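Alternansucrase (PDB 6HVG) belongs to glycoside hydrolase family 70 and carries a TIM-barrel domain with choline-binding-type repeats on both its N-terminal and C-terminal sides. Local coordinates at residues A[1164-1170]-A[1191-1197]; A[1095-1099]-A[1252-1256]; A[189-193]-A[216-221]; A[203-207]-A[228-232]. One frame throughout, in Å; residues are numbered along the deposited sequence.

How the contacts relate
From the N terminus, contact 3 opens first at 189-193, contact 4 opens at 203-207, contact 3 closes at 216-221 and contact 4 at 228-232. The two therefore cross, and together they join three successive beta hairpins, consistent with choline-binding-type repeats; they touch, with centres about 12 Å apart. Some 860 residues later contact 2 opens at 1095-1099. Its long loop, closed at 1252-1256, contains all of contact 1, a short return between neighbouring strands of the antiparallel sheet beside the TIM barrel. Contact 2 ties the loop after barrel strand 1081-1083 and short strand 1089-1090 to that sheet, and touches contact 1. The centres of contacts 1 and 3 are about 63 Å apart.

Contact 1 (A[1164-1170]-A[1191-1197]); sequences LPGKEVV and LYVANTK
Gly1166 sits opposite two residues at once, Thr1196 and Lys1197, a classic beta bulge between antiparallel strands 1166-1175 and 1190-1197, the latter outermost in the sheet beside the GH70 barrel. Gly1166 O accepts from both Thr1196 N (3.1 Å) and Lys1197 N (3.0 Å). From Lys1167 onward the register is regular, with hydrogen-bonded pairs Glu1168-Ala1194 and Val1170-Tyr1192. Side chains of Lys1167, Val1169, Val1193 and Asn1195 share one face. The extended Lys1167 chain runs alongside Asn1195, and its CD rests on Val1193 CG1 (3.7 Å). On the other face, Val1170 CG2 lies 4.0 Å from Tyr1192 CB. With Tyr1192 CG anti to the backbone N (chi1 -163°), its ring heads away from segment 1164-1170 and its hydroxyl hydrogen-bonds Glu520. Thr1196 OG1 stands between its backbone N and carbonyl carbon (chi1 47°), against Glu1168, which crosses it at about a right angle. Glu1168 OE1 accepts from OG1, at a doubtfully short separation, and from Ala1245 N. Lys1197, bent at chi3, brings CE to 4.1 Å from Glu1168 CG. At the other end, Asn1195 ND2 donates to Leu1164 O (2.9 Å) in the carbonyl plane, and a water bound by ND2 donates to Pro1165 O at 3.1 Å.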
loop_
_atom_site.group_PDB
_atom_site.type_symbol
_atom_site.label_atom_id
_atom_site.label_comp_id
_atom_site.label_asym_id
_atom_site.label_seq_id
_atom_site.Cartn_x
_atom_site.Cartn_y
_atom_site.Cartn_z
ATOM N N LEU A 1164 -21.266 -1.628 -1.029
ATOM C CA LEU A 1164 -22.616 -1.083 -1.167
ATOM C C LEU A 1164 -23.281 -1.745 -2.391
ATOM O O LEU A 1164 -22.690 -1.771 -3.455
ATOM C CB LEU A 1164 -22.537 0.426 -1.346
ATOM C CG LEU A 1164 -21.821 1.145 -0.195
ATOM C CD1 LEU A 1164 -21.282 2.492 -0.623
ATOM C CD2 LEU A 1164 -22.723 1.325 1.009
ATOM N N PRO A 1165 -24.503 -2.298 -2.235
ATOM C CA PRO A 1165 -25.053 -3.182 -3.266
ATOM C C PRO A 1165 -25.671 -2.506 -4.504
ATOM O O PRO A 1165 -25.909 -3.184 -5.500
ATOM C CB PRO A 1165 -26.143 -3.945 -2.517
ATOM C CG PRO A 1165 -26.611 -2.982 -1.482
ATOM C CD PRO A 1165 -25.371 -2.251 -1.041
ATOM N N GLY A 1166 -25.905 -1.201 -4.451
ATOM C CA GLY A 1166 -26.624 -0.511 -5.512
ATOM C C GLY A 1166 -25.705 0.333 -6.387
ATOM O O GLY A 1166 -24.865 1.087 -5.866
ATOM N N LYS A 1167 -25.888 0.230 -7.711
ATOM C CA LYS A 1167 -25.010 0.903 -8.680
ATOM C C LYS A 1167 -25.559 2.237 -9.110
ATOM O O LYS A 1167 -26.755 2.406 -9.202
ATOM C CB LYS A 1167 -24.797 0.050 -9.930
ATOM C CG LYS A 1167 -24.274 -1.355 -9.667
ATOM C CD LYS A 1167 -23.916 -2.068 -10.969
ATOM C CE LYS A 1167 -23.540 -3.509 -10.702
ATOM N NZ LYS A 1167 -22.911 -4.141 -11.882
ATOM N N GLU A 1168 -24.659 3.186 -9.328
ATOM C CA GLU A 1168 -24.984 4.496 -9.895
ATOM C C GLU A 1168 -23.900 4.857 -10.899
ATOM O O GLU A 1168 -22.824 4.243 -10.912
ATOM C CB GLU A 1168 -25.003 5.595 -8.849
ATOM C CG GLU A 1168 -26.058 5.475 -7.770
ATOM C CD GLU A 1168 -25.933 6.594 -6.745
ATOM O OE1 GLU A 1168 -25.069 6.468 -5.847
ATOM O OE2 GLU A 1168 -26.653 7.622 -6.846
ATOM N N VAL A 1169 -24.195 5.837 -11.750
ATOM C CA VAL A 1169 -23.227 6.295 -12.724
ATOM C C VAL A 1169 -22.663 7.602 -12.213
ATOM O O VAL A 1169 -23.391 8.568 -12.051
ATOM C CB VAL A 1169 -23.830 6.468 -14.137
ATOM C CG1 VAL A 1169 -22.807 7.054 -15.094
ATOM C CG2 VAL A 1169 -24.312 5.132 -14.668
ATOM N N VAL A 1170 -21.358 7.609 -11.960
ATOM C CA VAL A 1170 -20.641 8.794 -11.478
ATOM C C VAL A 1170 -19.756 9.335 -12.600
ATOM O O VAL A 1170 -19.491 8.628 -13.576
ATOM C CB VAL A 1170 -19.723 8.466 -10.253
ATOM C CG1 VAL A 1170 -20.514 7.810 -9.133
ATOM C CG2 VAL A 1170 -18.534 7.585 -10.662
ATOM N N LEU A 1191 -17.515 8.782 -17.445
ATOM C CA LEU A 1191 -18.640 8.168 -16.766
ATOM C C LEU A 1191 -18.249 6.748 -16.385
ATOM O O LEU A 1191 -17.606 6.017 -17.151
ATOM C CB LEU A 1191 -19.924 8.196 -17.615
ATOM C CG LEU A 1191 -20.501 9.559 -18.034
ATOM C CD1 LEU A 1191 -21.995 9.450 -18.322
ATOM C CD2 LEU A 1191 -20.269 10.656 -17.017
ATOM N N TYR A 1192 -18.654 6.372 -15.177
ATOM C CA TYR A 1192 -18.210 5.132 -14.555
ATOM C C TYR A 1192 -19.350 4.596 -13.728
ATOM O O TYR A 1192 -20.109 5.376 -13.156
ATOM C CB TYR A 1192 -17.022 5.422 -13.646
ATOM C CG TYR A 1192 -16.208 4.228 -13.249
ATOM C CD1 TYR A 1192 -15.225 3.742 -14.077
ATOM C CD2 TYR A 1192 -16.374 3.635 -12.022
ATOM C CE1 TYR A 1192 -14.451 2.657 -13.709
ATOM C CE2 TYR A 1192 -15.614 2.555 -11.645
ATOM C CZ TYR A 1192 -14.651 2.069 -12.489
ATOM O OH TYR A 1192 -13.894 0.976 -12.111
ATOM N N VAL A 1193 -19.476 3.273 -13.694
ATOM C CA VAL A 1193 -20.456 2.613 -12.849
ATOM C C VAL A 1193 -19.751 2.240 -11.564
ATOM O O VAL A 1193 -18.833 1.442 -11.571
ATOM C CB VAL A 1193 -21.004 1.337 -13.496
ATOM C CG1 VAL A 1193 -21.854 0.559 -12.512
ATOM C CG2 VAL A 1193 -21.837 1.686 -14.709
ATOM N N ALA A 1194 -20.190 2.835 -10.464
ATOM C CA ALA A 1194 -19.648 2.539 -9.153
ATOM C C ALA A 1194 -20.714 1.915 -8.273
ATOM O O ALA A 1194 -21.895 2.003 -8.575
ATOM C CB ALA A 1194 -19.130 3.812 -8.517
ATOM N N ASN A 1195 -20.283 1.260 -7.199
ATOM C CA ASN A 1195 -21.197 0.722 -6.205
ATOM C C ASN A 1195 -21.240 1.664 -4.999
ATOM O O ASN A 1195 -20.415 1.573 -4.115
ATOM C CB ASN A 1195 -20.792 -0.694 -5.804
ATOM C CG ASN A 1195 -21.376 -1.742 -6.710
ATOM O OD1 ASN A 1195 -20.815 -2.047 -7.738
ATOM N ND2 ASN A 1195 -22.520 -2.294 -6.336
ATOM N N THR A 1196 -22.234 2.544 -4.984
ATOM C CA THR A 1196 -22.283 3.661 -4.049
ATOM C C THR A 1196 -23.541 3.740 -3.195
ATOM O O THR A 1196 -23.593 4.527 -2.251
ATOM C CB THR A 1196 -22.206 4.988 -4.830
ATOM O OG1 THR A 1196 -23.124 4.935 -5.937
ATOM C CG2 THR A 1196 -20.800 5.207 -5.348
ATOM N N LYS A 1197 -24.550 2.939 -3.516
ATOM C CA LYS A 1197 -25.869 3.080 -2.916
ATOM C C LYS A 1197 -26.109 1.959 -1.928
ATOM O O LYS A 1197 -25.935 0.798 -2.246
ATOM C CB LYS A 1197 -26.926 3.057 -4.019
ATOM C CG LYS A 1197 -28.198 3.808 -3.702
ATOM C CD LYS A 1197 -29.275 3.567 -4.753
ATOM C CE LYS A 1197 -29.533 4.788 -5.618
ATOM N NZ LYS A 1197 -30.664 4.544 -6.560
HETATM O O HOH W 1 -24.312 -4.681 -7.663
#

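Contact 2 (A[1095-1099]-A[1252-1256]); sequences NYGGM and NILHR
Gly1098 CA sits over the centre of the His1255 imidazole, 3.6 Å from the ring centroid and 5° off its normal, a CH-pi contact that glycine, with no side chain, allows so close over the face. Two CA-H...O contacts accompany it: Gly1097 CA to Leu1254 O at 3.5 Å and Gly1098 CA to Ile1253 O, also at 3.5 Å. One water links the segments, accepting from Met1099 N (2.9 Å) and Asn1252 ND2 (2.7 Å) and donating to Ile1253 O (2.9 Å). Asn1252 CG stands between its own backbone N and carbonyl carbon (chi1 60°), which turns ND2 to that water. The contact joins a loop of the TIM barrel, between strand 1089-1090 and helix 1102-1105, to the chain leaving strand 1248-1252 of the neighbouring antiparallel sheet. Further out, Asn1095 ND2 donates to Gly1098 O (3.2 Å) from above the carbonyl plane, bracing the glycine loop from within. Glu520 holds the opposite segment, its OE1 taking His1255 N and its OE2 Arg1256 N. The extended Arg1256 chain carries its guanidinium to strand 1190-1197, where NH1 hydrogen-bonds Val1193 O and NH2 hydrogen-bonds Asn1195 OD1.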
loop_
_atom_site.group_PDB
_atom_site.type_symbol
_atom_site.label_atom_id
_atom_site.label_comp_id
_atom_site.label_asym_id
_atom_site.label_seq_id
_atom_site.Cartn_x
_atom_site.Cartn_y
_atom_site.Cartn_z
ATOM N N ASN A 1095 -17.572 -8.474 -2.797
ATOM C CA ASN A 1095 -16.597 -7.742 -3.605
ATOM C C ASN A 1095 -17.158 -7.472 -4.996
ATOM O O ASN A 1095 -17.186 -8.359 -5.853
ATOM C CB ASN A 1095 -15.316 -8.572 -3.700
ATOM C CG ASN A 1095 -14.265 -7.948 -4.592
ATOM O OD1 ASN A 1095 -14.086 -8.345 -5.746
ATOM N ND2 ASN A 1095 -13.557 -6.974 -4.056
ATOM N N TYR A 1096 -17.623 -6.244 -5.188
ATOM C CA TYR A 1096 -18.294 -5.834 -6.424
ATOM C C TYR A 1096 -17.335 -5.525 -7.587
ATOM O O TYR A 1096 -17.676 -5.658 -8.764
ATOM C CB TYR A 1096 -19.251 -4.672 -6.127
ATOM C CG TYR A 1096 -20.369 -5.132 -5.217
ATOM C CD1 TYR A 1096 -21.225 -6.185 -5.588
ATOM C CD2 TYR A 1096 -20.551 -4.566 -3.970
ATOM C CE1 TYR A 1096 -22.236 -6.630 -4.745
ATOM C CE2 TYR A 1096 -21.558 -5.006 -3.118
ATOM C CZ TYR A 1096 -22.401 -6.033 -3.508
ATOM O OH TYR A 1096 -23.412 -6.453 -2.673
ATOM N N GLY A 1097 -16.131 -5.134 -7.243
ATOM C CA GLY A 1097 -15.054 -5.047 -8.203
ATOM C C GLY A 1097 -13.802 -4.687 -7.423
ATOM O O GLY A 1097 -13.863 -4.352 -6.215
ATOM N N GLY A 1098 -12.662 -4.762 -8.094
ATOM C CA GLY A 1098 -11.422 -4.282 -7.501
ATOM C C GLY A 1098 -10.841 -5.228 -6.482
ATOM O O GLY A 1098 -11.348 -6.336 -6.278
ATOM N N MET A 1099 -9.774 -4.777 -5.833
ATOM C CA MET A 1099 -9.077 -5.593 -4.852
ATOM C C MET A 1099 -9.834 -5.592 -3.528
ATOM O O MET A 1099 -10.225 -4.548 -3.022
ATOM C CB MET A 1099 -7.667 -5.076 -4.642
ATOM C CG MET A 1099 -6.832 -5.063 -5.907
ATOM S SD MET A 1099 -5.125 -4.620 -5.581
ATOM C CE MET A 1099 -4.552 -6.086 -4.731
ATOM N N ASN A 1252 -11.995 3.098 -4.615
ATOM C CA ASN A 1252 -10.898 2.375 -5.206
ATOM C C ASN A 1252 -11.363 1.889 -6.580
ATOM O O ASN A 1252 -12.551 1.637 -6.785
ATOM C CB ASN A 1252 -10.484 1.190 -4.331
ATOM C CG ASN A 1252 -11.609 0.204 -4.122
ATOM O OD1 ASN A 1252 -12.697 0.572 -3.666
ATOM N ND2 ASN A 1252 -11.362 -1.051 -4.450
ATOM N N ILE A 1253 -10.439 1.781 -7.527
ATOM C CA ILE A 1253 -10.781 1.373 -8.873
ATOM C C ILE A 1253 -11.477 0.010 -8.875
ATOM O O ILE A 1253 -11.045 -0.905 -8.184
ATOM C CB ILE A 1253 -9.557 1.348 -9.810
ATOM C CG1 ILE A 1253 -8.479 0.396 -9.313
ATOM C CG2 ILE A 1253 -9.010 2.738 -10.004
ATOM C CD1 ILE A 1253 -7.268 0.318 -10.214
ATOM N N LEU A 1254 -12.555 -0.103 -9.650
ATOM C CA LEU A 1254 -13.401 -1.295 -9.642
ATOM C C LEU A 1254 -13.189 -2.252 -10.807
ATOM O O LEU A 1254 -13.960 -3.209 -10.957
ATOM C CB LEU A 1254 -14.883 -0.889 -9.587
ATOM C CG LEU A 1254 -15.295 -0.044 -8.375
ATOM C CD1 LEU A 1254 -16.799 0.094 -8.302
ATOM C CD2 LEU A 1254 -14.807 -0.648 -7.079
ATOM N N HIS A 1255 -12.153 -2.005 -11.614
ATOM C CA HIS A 1255 -11.752 -2.921 -12.704
ATOM C C HIS A 1255 -12.808 -3.066 -13.821
ATOM O O HIS A 1255 -12.934 -4.116 -14.462
ATOM C CB HIS A 1255 -11.403 -4.311 -12.140
ATOM C CG HIS A 1255 -10.240 -4.313 -11.207
ATOM N ND1 HIS A 1255 -9.646 -5.477 -10.770
ATOM C CD2 HIS A 1255 -9.547 -3.298 -10.645
ATOM C CE1 HIS A 1255 -8.646 -5.177 -9.963
ATOM N NE2 HIS A 1255 -8.559 -3.862 -9.878
ATOM N N ARG A 1256 -13.568 -2.013 -14.038
ATOM C CA ARG A 1256 -14.681 -2.071 -14.971
ATOM C C ARG A 1256 -14.351 -1.455 -16.335
ATOM O O ARG A 1256 -14.923 -1.874 -17.352
ATOM C CB ARG A 1256 -15.908 -1.400 -14.357
ATOM C CG ARG A 1256 -16.607 -2.345 -13.413
ATOM C CD ARG A 1256 -17.693 -1.688 -12.595
ATOM N NE ARG A 1256 -18.308 -2.687 -11.732
ATOM C CZ ARG A 1256 -19.125 -2.425 -10.718
ATOM N NH1 ARG A 1256 -19.441 -1.181 -10.412
ATOM N NH2 ARG A 1256 -19.634 -3.416 -10.005
HETATM O O HOH W 2 -9.330 -1.907 -6.045
#

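Contact 3 (A[189-193]-A[216-221]); sequences NGKHI and YDAQGN
His192 N donates to Gly220 O at 2.9 Å, in the carbonyl plane and on a lone pair, the single backbone hydrogen bond between strand 191-193 and the turn that follows strand 212-216. It links two successive beta hairpins, 185-194 and 205-216, consistent with choline-binding-type repeats. The turn is a type I beta turn from Asp217 to Gly220, with Gly220 N bonded back to Asp217 O. Gly220 has positive phi (91°) and presents its bare CA to the strand, where His192 O and Ile193 CG1 come against it. Asp217 braces the turn from inside: its OD1 accepts Asn221 N at 2.7 Å from above the carboxylate plane, while OD2 accepts Asn221 ND2 at 3.0 Å on the syn side. Among the side chains, His192 and Tyr216 form an edge-to-face pair, the imidazole edge toward the phenol face, with centroids 4.9 Å apart and planes at 57°. His192 CG is anti to the backbone N (chi1 -158°), which carries CD2 over the Tyr216 ring, while CB makes a CH-pi contact with it. Both imidazole nitrogens are engaged, ND1 with Asp187 and NE2 with Asp207, which would fix the ring's rotation, and Phe185 stacks on the ring as well. Lys191 lies alongside Asn221, though the closeness of their ends is doubtful; nearer the backbone, its CB and CG both pack on Gln219 O. Ile193 straddles the turn, CG2 reaching Ala218 O at 3.3 Å and CG1 resting on Gly220 CA at 3.8 Å.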
loop_
_atom_site.group_PDB
_atom_site.type_symbol
_atom_site.label_atom_id
_atom_site.label_comp_id
_atom_site.label_asym_id
_atom_site.label_seq_id
_atom_site.Cartn_x
_atom_site.Cartn_y
_atom_site.Cartn_z
ATOM N N ASN A 189 32.926 -36.021 0.072
ATOM C CA ASN A 189 32.441 -37.208 -0.651
ATOM C C ASN A 189 33.019 -37.211 -2.064
ATOM O O ASN A 189 34.237 -37.072 -2.210
ATOM C CB ASN A 189 30.905 -37.302 -0.624
ATOM C CG ASN A 189 30.355 -37.431 0.791
ATOM O OD1 ASN A 189 30.904 -38.166 1.609
ATOM N ND2 ASN A 189 29.270 -36.711 1.086
ATOM N N GLY A 190 32.185 -37.350 -3.094
ATOM C CA GLY A 190 32.681 -37.341 -4.466
ATOM C C GLY A 190 32.593 -35.967 -5.106
ATOM O O GLY A 190 32.808 -35.822 -6.305
ATOM N N LYS A 191 32.278 -34.949 -4.312
ATOM C CA LYS A 191 31.948 -33.635 -4.841
ATOM C C LYS A 191 33.070 -32.608 -4.660
ATOM O O LYS A 191 33.711 -32.542 -3.630
ATOM C CB LYS A 191 30.653 -33.131 -4.188
ATOM C CG LYS A 191 29.466 -34.091 -4.315
ATOM C CD LYS A 191 29.252 -34.553 -5.757
ATOM C CE LYS A 191 27.809 -34.967 -6.034
ATOM N NZ LYS A 191 27.193 -35.806 -4.977
ATOM N N HIS A 192 33.284 -31.815 -5.702
ATOM C CA HIS A 192 34.225 -30.709 -5.709
ATOM C C HIS A 192 33.385 -29.437 -5.647
ATOM O O HIS A 192 32.889 -28.965 -6.659
ATOM C CB HIS A 192 35.051 -30.769 -7.000
ATOM C CG HIS A 192 36.361 -30.054 -6.929
ATOM N ND1 HIS A 192 37.345 -30.393 -6.021
ATOM C CD2 HIS A 192 36.877 -29.062 -7.694
ATOM C CE1 HIS A 192 38.397 -29.617 -6.207
ATOM N NE2 HIS A 192 38.139 -28.799 -7.214
ATOM N N ILE A 193 33.206 -28.897 -4.450
ATOM C CA ILE A 193 32.276 -27.776 -4.257
ATOM C C ILE A 193 33.003 -26.467 -3.957
ATOM O O ILE A 193 33.771 -26.384 -3.004
ATOM C CB ILE A 193 31.280 -28.059 -3.113
ATOM C CG1 ILE A 193 30.897 -29.553 -3.079
ATOM C CG2 ILE A 193 30.059 -27.165 -3.262
ATOM C CD1 ILE A 193 30.053 -29.938 -1.888
ATOM N N TYR A 216 31.992 -26.832 -12.519
ATOM C CA TYR A 216 31.338 -27.505 -11.393
ATOM C C TYR A 216 30.090 -26.771 -11.007
ATOM O O TYR A 216 30.026 -25.557 -11.126
ATOM C CB TYR A 216 32.270 -27.623 -10.177
ATOM C CG TYR A 216 33.461 -28.495 -10.456
ATOM C CD1 TYR A 216 34.645 -27.946 -10.923
ATOM C CD2 TYR A 216 33.390 -29.878 -10.299
ATOM C CE1 TYR A 216 35.739 -28.747 -11.209
ATOM C CE2 TYR A 216 34.470 -30.688 -10.584
ATOM C CZ TYR A 216 35.647 -30.118 -11.039
ATOM O OH TYR A 216 36.727 -30.902 -11.329
ATOM N N ASP A 217 29.089 -27.513 -10.558
ATOM C CA ASP A 217 27.817 -26.918 -10.168
ATOM C C ASP A 217 27.805 -26.626 -8.663
ATOM O O ASP A 217 28.807 -26.836 -7.959
ATOM C CB ASP A 217 26.653 -27.812 -10.615
ATOM C CG ASP A 217 26.466 -29.048 -9.751
ATOM O OD1 ASP A 217 27.291 -29.369 -8.857
ATOM O OD2 ASP A 217 25.455 -29.725 -9.976
ATOM N N ALA A 218 26.670 -26.143 -8.179
ATOM C CA ALA A 218 26.504 -25.825 -6.765
ATOM C C ALA A 218 26.624 -27.052 -5.879
ATOM O O ALA A 218 27.070 -26.943 -4.744
ATOM C CB ALA A 218 25.165 -25.136 -6.537
ATOM N N GLN A 219 26.229 -28.218 -6.383
ATOM C CA GLN A 219 26.362 -29.470 -5.610
ATOM C C GLN A 219 27.720 -30.162 -5.752
ATOM O O GLN A 219 27.966 -31.189 -5.106
ATOM C CB GLN A 219 25.215 -30.429 -5.937
ATOM C CG GLN A 219 23.903 -29.939 -5.339
ATOM C CD GLN A 219 22.749 -30.901 -5.545
ATOM O OE1 GLN A 219 22.500 -31.367 -6.669
ATOM N NE2 GLN A 219 22.009 -31.187 -4.457
ATOM N N GLY A 220 28.594 -29.603 -6.586
ATOM C CA GLY A 220 29.961 -30.114 -6.725
ATOM C C GLY A 220 30.182 -31.176 -7.788
ATOM O O GLY A 220 31.178 -31.893 -7.750
ATOM N N ASN A 221 29.277 -31.243 -8.759
ATOM C CA ASN A 221 29.382 -32.203 -9.847
ATOM C C ASN A 221 30.100 -31.601 -11.042
ATOM O O ASN A 221 29.803 -30.466 -11.435
ATOM C CB ASN A 221 27.994 -32.666 -10.297
ATOM C CG ASN A 221 27.149 -33.158 -9.149
ATOM O OD1 ASN A 221 27.413 -34.229 -8.584
ATOM N ND2 ASN A 221 26.134 -32.380 -8.781
#

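Contact 4 (A[203-207]-A[228-232]); sequences SSNVD and VADSS
The flat amide of Asn205 meets Ser231 through both of its polar atoms. ND2 donates to Ser231 OG at 2.7 Å, with the hydroxyl oxygen tilted 32° out of the amide plane, and OD1 receives Ser231 N at 2.8 Å in a weak, bent bond. The same OD1 also takes a weak bond from Val206 N, the next residue of its own strand, so one oxygen is shared between two backbone N-H groups. A chi2 of -4° keeps OD1 turned back beside CA, where it can serve both. Asp230 CB passes close by this oxygen. The second flat group, the Asp230 carboxylate, is directed along its own loop: OD1 hydrogen-bonds Gln234 N and, weakly, Ser232 N. Here strand 205-209 of one beta hairpin meets the end of strand 226-229 of the next, in a region consistent with choline-binding-type repeats. The touching parts run 84° apart. The strands belong to separate two-stranded sheets, and the hydrogen bonds across the contact both use the Asn205 amide. Val206 CG2 rests against Asp230 CB at 3.9 Å and approaches Val228 CB at 4.3 Å. Val228 CG1 packs on Ser204 CB at 3.9 Å. Strand 235-238 lies against this cluster, with Phe238 touching both valines and Tyr236 touching Val206 and Asp230. On the Asn205 side, Phe185 packs against the asparagine, and Ser231 OG has a further, weak hydrogen bond with Tyr194 OH.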
loop_
_atom_site.group_PDB
_atom_site.type_symbol
_atom_site.label_atom_id
_atom_site.label_comp_id
_atom_site.label_asym_id
_atom_site.label_seq_id
_atom_site.Cartn_x
_atom_site.Cartn_y
_atom_site.Cartn_z
ATOM N N SER A 203 28.359 -22.422 -4.644
ATOM C CA SER A 203 27.983 -21.995 -6.003
ATOM C C SER A 203 28.927 -22.496 -7.123
ATOM O O SER A 203 30.047 -22.898 -6.888
ATOM C CB SER A 203 27.806 -20.462 -6.073
ATOM O OG SER A 203 28.946 -19.765 -5.608
ATOM N N SER A 204 28.424 -22.470 -8.346
ATOM C CA SER A 204 29.158 -22.910 -9.523
ATOM C C SER A 204 30.454 -22.159 -9.743
ATOM O O SER A 204 30.528 -20.950 -9.581
ATOM C CB SER A 204 28.309 -22.718 -10.783
ATOM O OG SER A 204 27.176 -23.552 -10.746
ATOM N N ASN A 205 31.468 -22.890 -10.170
ATOM C CA ASN A 205 32.709 -22.282 -10.577
ATOM C C ASN A 205 33.503 -23.229 -11.462
ATOM O O ASN A 205 33.138 -24.395 -11.653
ATOM C CB ASN A 205 33.536 -21.893 -9.335
ATOM C CG ASN A 205 34.343 -20.626 -9.534
ATOM O OD1 ASN A 205 34.365 -20.042 -10.604
ATOM N ND2 ASN A 205 35.015 -20.201 -8.487
ATOM N N VAL A 206 34.599 -22.700 -11.988
ATOM C CA VAL A 206 35.542 -23.444 -12.780
ATOM C C VAL A 206 36.835 -23.504 -11.996
ATOM O O VAL A 206 37.338 -22.481 -11.549
ATOM C CB VAL A 206 35.794 -22.722 -14.106
ATOM C CG1 VAL A 206 36.704 -23.541 -14.992
ATOM C CG2 VAL A 206 34.474 -22.437 -14.797
ATOM N N ASP A 207 37.365 -24.706 -11.816
ATOM C CA ASP A 207 38.642 -24.898 -11.175
ATOM C C ASP A 207 39.618 -25.403 -12.232
ATOM O O ASP A 207 39.259 -26.233 -13.075
ATOM C CB ASP A 207 38.487 -25.923 -10.044
ATOM C CG ASP A 207 39.602 -25.847 -8.996
ATOM O OD1 ASP A 207 40.567 -25.076 -9.161
ATOM O OD2 ASP A 207 39.514 -26.582 -7.989
ATOM N N VAL A 228 29.295 -22.425 -17.889
ATOM C CA VAL A 228 29.542 -21.966 -16.516
ATOM C C VAL A 228 30.340 -20.669 -16.505
ATOM O O VAL A 228 31.287 -20.490 -17.285
ATOM C CB VAL A 228 30.317 -22.984 -15.666
ATOM C CG1 VAL A 228 30.169 -22.642 -14.189
ATOM C CG2 VAL A 228 29.825 -24.390 -15.932
ATOM N N ALA A 229 29.952 -19.768 -15.608
ATOM C CA ALA A 229 30.708 -18.547 -15.400
ATOM C C ALA A 229 31.547 -18.774 -14.174
ATOM O O ALA A 229 31.046 -19.335 -13.193
ATOM C CB ALA A 229 29.780 -17.360 -15.197
ATOM N N ASP A 230 32.816 -18.360 -14.227
ATOM C CA ASP A 230 33.699 -18.491 -13.070
ATOM C C ASP A 230 33.624 -17.259 -12.151
ATOM O O ASP A 230 32.837 -16.340 -12.392
ATOM C CB ASP A 230 35.132 -18.842 -13.498
ATOM C CG ASP A 230 35.906 -17.663 -14.077
ATOM O OD1 ASP A 230 35.434 -16.508 -13.997
ATOM O OD2 ASP A 230 37.010 -17.903 -14.623
ATOM N N SER A 231 34.416 -17.270 -11.085
ATOM C CA SER A 231 34.449 -16.184 -10.101
ATOM C C SER A 231 34.688 -14.806 -10.725
ATOM O O SER A 231 34.047 -13.842 -10.344
ATOM C CB SER A 231 35.537 -16.463 -9.049
ATOM O OG SER A 231 35.167 -17.521 -8.178
ATOM N N SER A 232 35.593 -14.727 -11.696
ATOM C CA SER A 232 35.978 -13.455 -12.322
ATOM C C SER A 232 35.051 -12.977 -13.441
ATOM O O SER A 232 35.404 -12.048 -14.165
ATOM C CB SER A 232 37.396 -13.569 -12.885
ATOM O OG SER A 232 38.237 -14.206 -11.940
#